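Local atomic coordinates of 6-phosphogluconolactonase (Leishmania braziliensis, PDB entry 3CH7), a protein that probably hydrolyses 6-phosphogluconolactone to 6-phosphogluconate, the second step of the oxidative pentose phosphate pathway. Residues K150-V155 with I208-H213. Sequence-based numbering, arbitrary orientation. Where two conformers were deposited one is given.
Sequences KSVPVV and IQYAKH. Unlike the reference sequence in segment 208-213: Tyr-210 (reference His).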
loop_
_atom_site.group_PDB
_atom_site.type_symbol
_atom_site.label_atom_id
_atom_site.label_comp_id
_atom_site.label_asym_id
_atom_site.label_seq_id
_atom_site.Cartn_x
_atom_site.Cartn_y
_atom_site.Cartn_z
ATOM N N LYS A 150 -0.474 -18.784 -13.131
ATOM C CA LYS A 150 0.182 -17.641 -12.470
ATOM C C LYS A 150 0.130 -17.680 -10.944
ATOM O O LYS A 150 -0.636 -18.396 -10.358
ATOM C CB LYS A 150 -0.443 -16.356 -12.988
ATOM C CG LYS A 150 0.015 -16.010 -14.410
ATOM C CD LYS A 150 -0.719 -14.811 -15.008
ATOM C CE LYS A 150 -2.220 -14.801 -14.673
ATOM N NZ LYS A 150 -2.959 -13.951 -15.674
ATOM N N SER A 151 1.031 -16.953 -10.315
ATOM C CA SER A 151 1.207 -16.950 -8.867
ATOM C C SER A 151 1.131 -15.520 -8.311
ATOM O O SER A 151 1.288 -14.537 -9.049
ATOM C CB SER A 151 2.560 -17.562 -8.489
ATOM O OG SER A 151 2.453 -18.931 -8.125
ATOM N N VAL A 152 0.908 -15.429 -7.001
ATOM C CA VAL A 152 0.779 -14.160 -6.328
ATOM C C VAL A 152 1.608 -14.204 -5.052
ATOM O O VAL A 152 1.587 -15.196 -4.340
ATOM C CB VAL A 152 -0.768 -13.803 -6.034
ATOM C CG1 VAL A 152 -1.422 -14.726 -4.971
ATOM C CG2 VAL A 152 -0.920 -12.341 -5.641
ATOM N N PRO A 153 2.352 -13.118 -4.750
ATOM C CA PRO A 153 2.987 -13.028 -3.410
ATOM C C PRO A 153 1.951 -12.790 -2.294
ATOM O O PRO A 153 1.034 -12.007 -2.476
ATOM C CB PRO A 153 3.946 -11.842 -3.525
ATOM C CG PRO A 153 3.640 -11.170 -4.767
ATOM C CD PRO A 153 2.801 -12.058 -5.652
ATOM N N VAL A 154 2.033 -13.577 -1.223
ATOM C CA VAL A 154 1.242 -13.353 -0.017
ATOM C C VAL A 154 1.952 -12.358 0.973
ATOM O O VAL A 154 2.880 -12.727 1.729
ATOM C CB VAL A 154 0.905 -14.668 0.704
ATOM C CG1 VAL A 154 -0.076 -14.416 1.852
ATOM C CG2 VAL A 154 0.330 -15.693 -0.304
ATOM N N VAL A 155 1.502 -11.100 0.923
ATOM C CA VAL A 155 1.938 -10.054 1.857
ATOM C C VAL A 155 1.244 -10.245 3.211
ATOM O O VAL A 155 0.060 -10.475 3.283
ATOM C CB VAL A 155 1.683 -8.654 1.250
ATOM C CG1 VAL A 155 2.139 -7.556 2.239
ATOM C CG2 VAL A 155 2.452 -8.512 -0.078
ATOM N N ILE A 208 -3.430 -7.173 -3.062
ATOM C CA ILE A 208 -4.058 -6.552 -1.856
ATOM C C ILE A 208 -5.112 -7.504 -1.294
ATOM O O ILE A 208 -5.110 -7.811 -0.096
ATOM C CB ILE A 208 -4.565 -5.081 -2.184
ATOM C CG1 ILE A 208 -3.356 -4.158 -2.463
ATOM C CG2 ILE A 208 -5.463 -4.487 -1.001
ATOM C CD1 ILE A 208 -3.637 -2.868 -3.257
ATOM N N GLN A 209 -5.931 -8.072 -2.183
ATOM C CA GLN A 209 -6.988 -9.049 -1.788
ATOM C C GLN A 209 -6.510 -10.411 -1.342
ATOM O O GLN A 209 -7.267 -11.146 -0.747
ATOM C CB GLN A 209 -8.035 -9.212 -2.912
ATOM C CG GLN A 209 -8.703 -7.897 -3.294
ATOM C CD GLN A 209 -9.543 -8.030 -4.504
ATOM O OE1 GLN A 209 -9.300 -8.880 -5.299
ATOM N NE2 GLN A 209 -10.513 -7.165 -4.673
ATOM N N TYR A 210 -5.260 -10.778 -1.588
ATOM C CA TYR A 210 -4.706 -12.003 -0.951
ATOM C C TYR A 210 -3.805 -11.731 0.286
ATOM O O TYR A 210 -3.309 -12.666 0.907
ATOM C CB TYR A 210 -3.926 -12.815 -1.987
ATOM C CG TYR A 210 -4.786 -13.569 -2.990
ATOM C CD1 TYR A 210 -5.426 -14.742 -2.627
ATOM C CD2 TYR A 210 -4.896 -13.148 -4.301
ATOM C CE1 TYR A 210 -6.175 -15.472 -3.539
ATOM C CE2 TYR A 210 -5.653 -13.856 -5.224
ATOM C CZ TYR A 210 -6.267 -15.031 -4.844
ATOM O OH TYR A 210 -7.049 -15.727 -5.742
ATOM N N ALA A 211 -3.597 -10.463 0.664
ATOM C CA ALA A 211 -2.812 -10.113 1.870
ATOM C C ALA A 211 -3.501 -10.590 3.128
ATOM O O ALA A 211 -4.735 -10.661 3.208
ATOM C CB ALA A 211 -2.546 -8.579 1.938
ATOM N N LYS A 212 -2.701 -10.950 4.115
ATOM C CA LYS A 212 -3.240 -11.434 5.369
ATOM C C LYS A 212 -3.969 -10.333 6.195
ATOM O O LYS A 212 -5.021 -10.589 6.748
ATOM C CB LYS A 212 -2.161 -12.187 6.170
ATOM C CG LYS A 212 -1.576 -13.423 5.446
ATOM C CD LYS A 212 -0.445 -14.068 6.283
ATOM C CE LYS A 212 0.537 -15.020 5.467
ATOM N NZ LYS A 212 1.553 -15.751 6.355
ATOM N N HIS A 213 -3.395 -9.134 6.255
ATOM C CA HIS A 213 -3.936 -7.977 6.982
ATOM C C HIS A 213 -3.782 -6.749 6.061
ATOM O O HIS A 213 -2.685 -6.522 5.495
ATOM C CB HIS A 213 -3.145 -7.738 8.284
ATOM C CG HIS A 213 -2.928 -8.969 9.120
ATOM N ND1 HIS A 213 -1.759 -9.708 9.082
ATOM C CD2 HIS A 213 -3.714 -9.565 10.050
ATOM C CE1 HIS A 213 -1.852 -10.723 9.925
ATOM N NE2 HIS A 213 -3.029 -10.661 10.523
#
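Lys-212 N donates a hydrogen bond of 2.9 Å to Val-155 O, almost straight (163° at the hydrogen), where segments 150-155 and 208-213 lead into neighbouring parallel strands, 157-160 and 213-218, of the mixed sheet in this Rossmann-like α/β fold. The donor sits close to the line of the carbonyl bond. The same oxygen takes a CA-H···O contact from Ala-211 CA at 3.2 Å, so one carbonyl meets two successive residues just before strand 213-218 begins. Beside this polar link, with chi1 at -172°, Val-154 swings CG1 away from its own backbone N and sets it against Lys-212 CE at 3.7 Å; the two side chains cross at about a right angle. Nearer the start of segment 150-155, Val-152 CG1 lies over one face of the Tyr-210 ring, 4.3 Å from the centroid and 26° off the ring normal. This CH-pi contact is displaced toward the CG-CD2 side, since CD2 is the nearest ring atom to CG1. Tyr-210, which differs from the reference sequence, also makes a cation-pi contact with Arg-249. In the second shell, backbone bonds tie Val-152 to Lys-143 in the small antiparallel pair of strands 142-144 and 151-153, and Lys-212 to Ser-251 on strand 251-256. The lysine chain, extended beyond CG, runs past the valine methyl and delivers NZ to a salt bridge with Asp-156 OD1.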